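Long-range contact in protein scribble homolog (Homo sapiens, PDB 6EEY), which probably acts as a cell-polarity scaffold, using PDZ domains such as this fourth one to bind C-terminal peptide ligands, those of the alpha1D-adrenergic receptor among them: residues E6-K11 against G87-V92. The protein carries 1 engineered substitution. Residues are numbered along the deposited sequence; the frame is centred on the assembly and turned at random.
Sequences ELCIQK and GDTLTV
Lys11 carries its ammonium group to the backbone of Gly87, NZ lying 2.8 Å from Gly87 O in the carbonyl plane and on a lone pair. Its CG sits between the backbone N and the carbonyl carbon (chi1 65°), and a bend at chi4 of 64° places NZ. On the way CE passes 3.8 Å from Leu90 CB, the two side chains crossing obliquely. Lys11 N also donates to Asp88 O at 3.0 Å, arriving from above the carbonyl plane, 58° out of it.

Beyond this end the backbones pair as antiparallel strands: Ile9 with Leu90 and Leu7 with Val92 exchange two N-H...O bonds each. Cys8 opposite Thr91, and Gln10 opposite Thr89 nearer the Lys11 end, form the non-hydrogen-bonded pairs; Thr91 CA and Thr89 CA make CA-H...O contacts with Leu7 O and Ile9 O of the adjoining pairs. Leu7, Ile9, Leu90 and Val92 share one face of the sheet, where Leu7 CB meets Val92 CG2 at 4.0 Å; Ile9 reaches helix 50-54 and Val92 reaches Leu63. The other face, with Cys8, Gln10, Thr89 and Thr91, is more polar and open: Cys8 SG lies 3.6 Å from Thr89 CB. Glu6 runs extended past Thr91; Glu6 OE2 lies 3.3 Å from Thr91 CG2 and is hydrogen-bonded to Gln68 NE2.

Strand 89-94 also pairs with strand 62-66, and the contact thus joins the first and last strands of the PDZ fold, bringing the two ends of the domain together. Glu15 O and Ser85 O also accept from Lys11 NZ, making three carbonyl partners with that of Gly87. This buried ammonium thus ties the loops after strand 5-10 and before strand 89-94 together through main-chain oxygens, whose combined dipoles would favour its charged form.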
ATOM      1  N   GLU A   6       4.308  -8.061   8.258  1.00  4.99           N
ATOM      2  CA  GLU A   6       5.260  -7.329   7.444  1.00  5.63           C
ATOM      3  C   GLU A   6       5.767  -8.287   6.388  1.00  6.69           C
ATOM      4  O   GLU A   6       6.183  -9.404   6.720  1.00  9.79           O
ATOM      5  CB  GLU A   6       6.418  -6.850   8.314  1.00  7.72           C
ATOM      6  CG  GLU A   6       7.404  -5.949   7.579  1.00 12.78           C
ATOM      7  CD  GLU A   6       8.487  -5.355   8.481  1.00 17.34           C
ATOM      8  OE1 GLU A   6       8.933  -6.024   9.421  1.00 18.54           O
ATOM      9  OE2 GLU A   6       8.902  -4.204   8.236  1.00 28.24           O
ATOM     10  N   LEU A   7       5.655  -7.893   5.127  1.00  4.70           N
ATOM     11  CA  LEU A   7       6.075  -8.721   4.012  1.00  5.15           C
ATOM     12  C   LEU A   7       7.178  -8.012   3.257  1.00  4.42           C
ATOM     13  O   LEU A   7       7.077  -6.810   2.985  1.00  5.36           O
ATOM     14  CB  LEU A   7       4.948  -8.947   3.025  1.00  6.13           C
ATOM     15  CG  LEU A   7       3.687  -9.624   3.552  1.00  8.75           C
ATOM     16  CD1 LEU A   7       2.815 -10.119   2.402  1.00 11.99           C
ATOM     17  CD2 LEU A   7       3.964 -10.738   4.542  1.00 13.46           C
ATOM     18  N   CYS A   8       8.218  -8.754   2.927  1.00  4.32           N
ATOM     19  CA  CYS A   8       9.305  -8.266   2.097  1.00  4.29           C
ATOM     20  C   CYS A   8       9.167  -8.915   0.738  1.00  4.12           C
ATOM     21  O   CYS A   8       9.185 -10.137   0.635  1.00  4.96           O
ATOM     22  CB  CYS A   8      10.655  -8.599   2.717  1.00  4.65           C
ATOM     23  SG  CYS A   8      12.066  -8.016   1.774  1.00 31.40           S
ATOM     24  N   ILE A   9       8.969  -8.101  -0.288  1.00  4.21           N
ATOM     25  CA  ILE A   9       8.613  -8.571  -1.617  1.00  3.54           C
ATOM     26  C   ILE A   9       9.735  -8.236  -2.576  1.00  3.48           C
ATOM     27  O   ILE A   9      10.172  -7.089  -2.656  1.00  3.38           O
ATOM     28  CB  ILE A   9       7.265  -7.982  -2.061  1.00  4.12           C
ATOM     29  CG1 ILE A   9       6.184  -8.500  -1.102  1.00  6.54           C
ATOM     30  CG2 ILE A   9       6.957  -8.344  -3.486  1.00  4.80           C
ATOM     31  CD1 ILE A   9       4.876  -7.767  -1.215  1.00  6.35           C
ATOM     32  N   GLN A  10      10.213  -9.236  -3.297  1.00  3.90           N
ATOM     33  CA  GLN A  10      11.259  -8.995  -4.274  1.00  3.57           C
ATOM     34  C   GLN A  10      10.705  -8.240  -5.468  1.00  3.81           C
ATOM     35  O   GLN A  10       9.550  -8.417  -5.855  1.00  4.63           O
ATOM     36  CB  GLN A  10      11.857 -10.318  -4.720  1.00  5.17           C
ATOM     37  CG  GLN A  10      12.553 -11.060  -3.589  1.00 10.26           C
ATOM     38  CD  GLN A  10      13.459 -12.187  -4.071  1.00 14.20           C
ATOM     39  OE1 GLN A  10      13.864 -12.230  -5.235  1.00 21.12           O
ATOM     40  NE2 GLN A  10      13.791 -13.100  -3.169  1.00 18.03           N
ATOM     41  N   LYS A  11      11.540  -7.408  -6.073  1.00  3.69           N
ATOM     42  CA  LYS A  11      11.140  -6.708  -7.282  1.00  3.83           C
ATOM     43  C   LYS A  11      12.397  -6.352  -8.056  1.00  3.82           C
ATOM     44  O   LYS A  11      13.510  -6.378  -7.524  1.00  3.81           O
ATOM     45  CB  LYS A  11      10.337  -5.446  -6.966  1.00  3.66           C
ATOM     46  CG  LYS A  11      11.089  -4.360  -6.233  1.00  3.88           C
ATOM     47  CD  LYS A  11      10.145  -3.227  -5.874  1.00  4.41           C
ATOM     48  CE  LYS A  11      10.852  -1.994  -5.361  1.00  4.74           C
ATOM     49  NZ  LYS A  11      11.726  -1.411  -6.420  1.00  4.29           N
ATOM     50  N   GLY A  87      14.959  -0.252  -5.326  1.00  5.37           N
ATOM     51  CA  GLY A  87      15.461  -1.323  -4.511  1.00  5.46           C
ATOM     52  C   GLY A  87      15.031  -2.665  -5.044  1.00  3.78           C
ATOM     53  O   GLY A  87      14.044  -2.769  -5.786  1.00  4.92           O
ATOM     54  N   ASP A  88      15.766  -3.706  -4.698  1.00  3.90           N
ATOM     55  CA  ASP A  88      15.407  -5.033  -5.176  1.00  4.78           C
ATOM     56  C   ASP A  88      14.429  -5.739  -4.253  1.00  3.78           C
ATOM     57  O   ASP A  88      14.049  -6.885  -4.515  1.00  4.26           O
ATOM     58  CB  ASP A  88      16.646  -5.871  -5.507  1.00  6.92           C
ATOM     59  CG  ASP A  88      17.570  -6.054  -4.361  1.00  8.89           C
ATOM     60  OD1 ASP A  88      17.130  -6.022  -3.203  1.00  9.85           O
ATOM     61  OD2 ASP A  88      18.779  -6.252  -4.624  1.00  9.05           O
ATOM     62  N   THR A  89      13.998  -5.088  -3.189  1.00  4.42           N
ATOM     63  CA  THR A  89      12.851  -5.556  -2.431  1.00  4.89           C
ATOM     64  C   THR A  89      12.076  -4.317  -2.003  1.00  4.50           C
ATOM     65  O   THR A  89      12.571  -3.188  -2.072  1.00  5.46           O
ATOM     66  CB  THR A  89      13.249  -6.340  -1.178  1.00  6.49           C
ATOM     67  OG1 THR A  89      13.966  -5.471  -0.297  1.00  8.41           O
ATOM     68  CG2 THR A  89      14.106  -7.553  -1.505  1.00  7.54           C
ATOM     69  N   LEU A  90      10.854  -4.531  -1.548  1.00  3.92           N
ATOM     70  CA  LEU A  90      10.041  -3.479  -0.967  1.00  3.28           C
ATOM     71  C   LEU A  90       9.256  -4.131   0.153  1.00  3.84           C
ATOM     72  O   LEU A  90       8.775  -5.257   0.007  1.00  4.71           O
ATOM     73  CB  LEU A  90       9.155  -2.856  -2.037  1.00  6.22           C
ATOM     74  CG  LEU A  90       8.317  -1.676  -1.546  1.00  5.29           C
ATOM     75  CD1 LEU A  90       8.238  -0.605  -2.617  1.00  9.76           C
ATOM     76  CD2 LEU A  90       6.924  -2.146  -1.149  1.00  6.58           C
ATOM     77  N   THR A  91       9.112  -3.440   1.266  1.00  3.25           N
ATOM     78  CA  THR A  91       8.430  -4.003   2.424  1.00  4.77           C
ATOM     79  C   THR A  91       7.101  -3.299   2.634  1.00  4.13           C
ATOM     80  O   THR A  91       6.994  -2.081   2.469  1.00  5.18           O
ATOM     81  CB  THR A  91       9.322  -3.883   3.661  1.00  7.19           C
ATOM     82  OG1 THR A  91      10.514  -4.663   3.462  1.00 10.57           O
ATOM     83  CG2 THR A  91       8.618  -4.335   4.920  1.00 10.56           C
ATOM     84  N   VAL A  92       6.091  -4.071   2.983  1.00  4.22           N
ATOM     85  CA  VAL A  92       4.795  -3.510   3.317  1.00  3.47           C
ATOM     86  C   VAL A  92       4.362  -4.050   4.664  1.00  3.13           C
ATOM     87  O   VAL A  92       4.673  -5.191   5.031  1.00  4.16           O
ATOM     88  CB  VAL A  92       3.712  -3.799   2.257  1.00  4.95           C
ATOM     89  CG1 VAL A  92       4.058  -3.084   0.950  1.00  5.91           C
ATOM     90  CG2 VAL A  92       3.533  -5.291   2.036  1.00  5.34           C
TER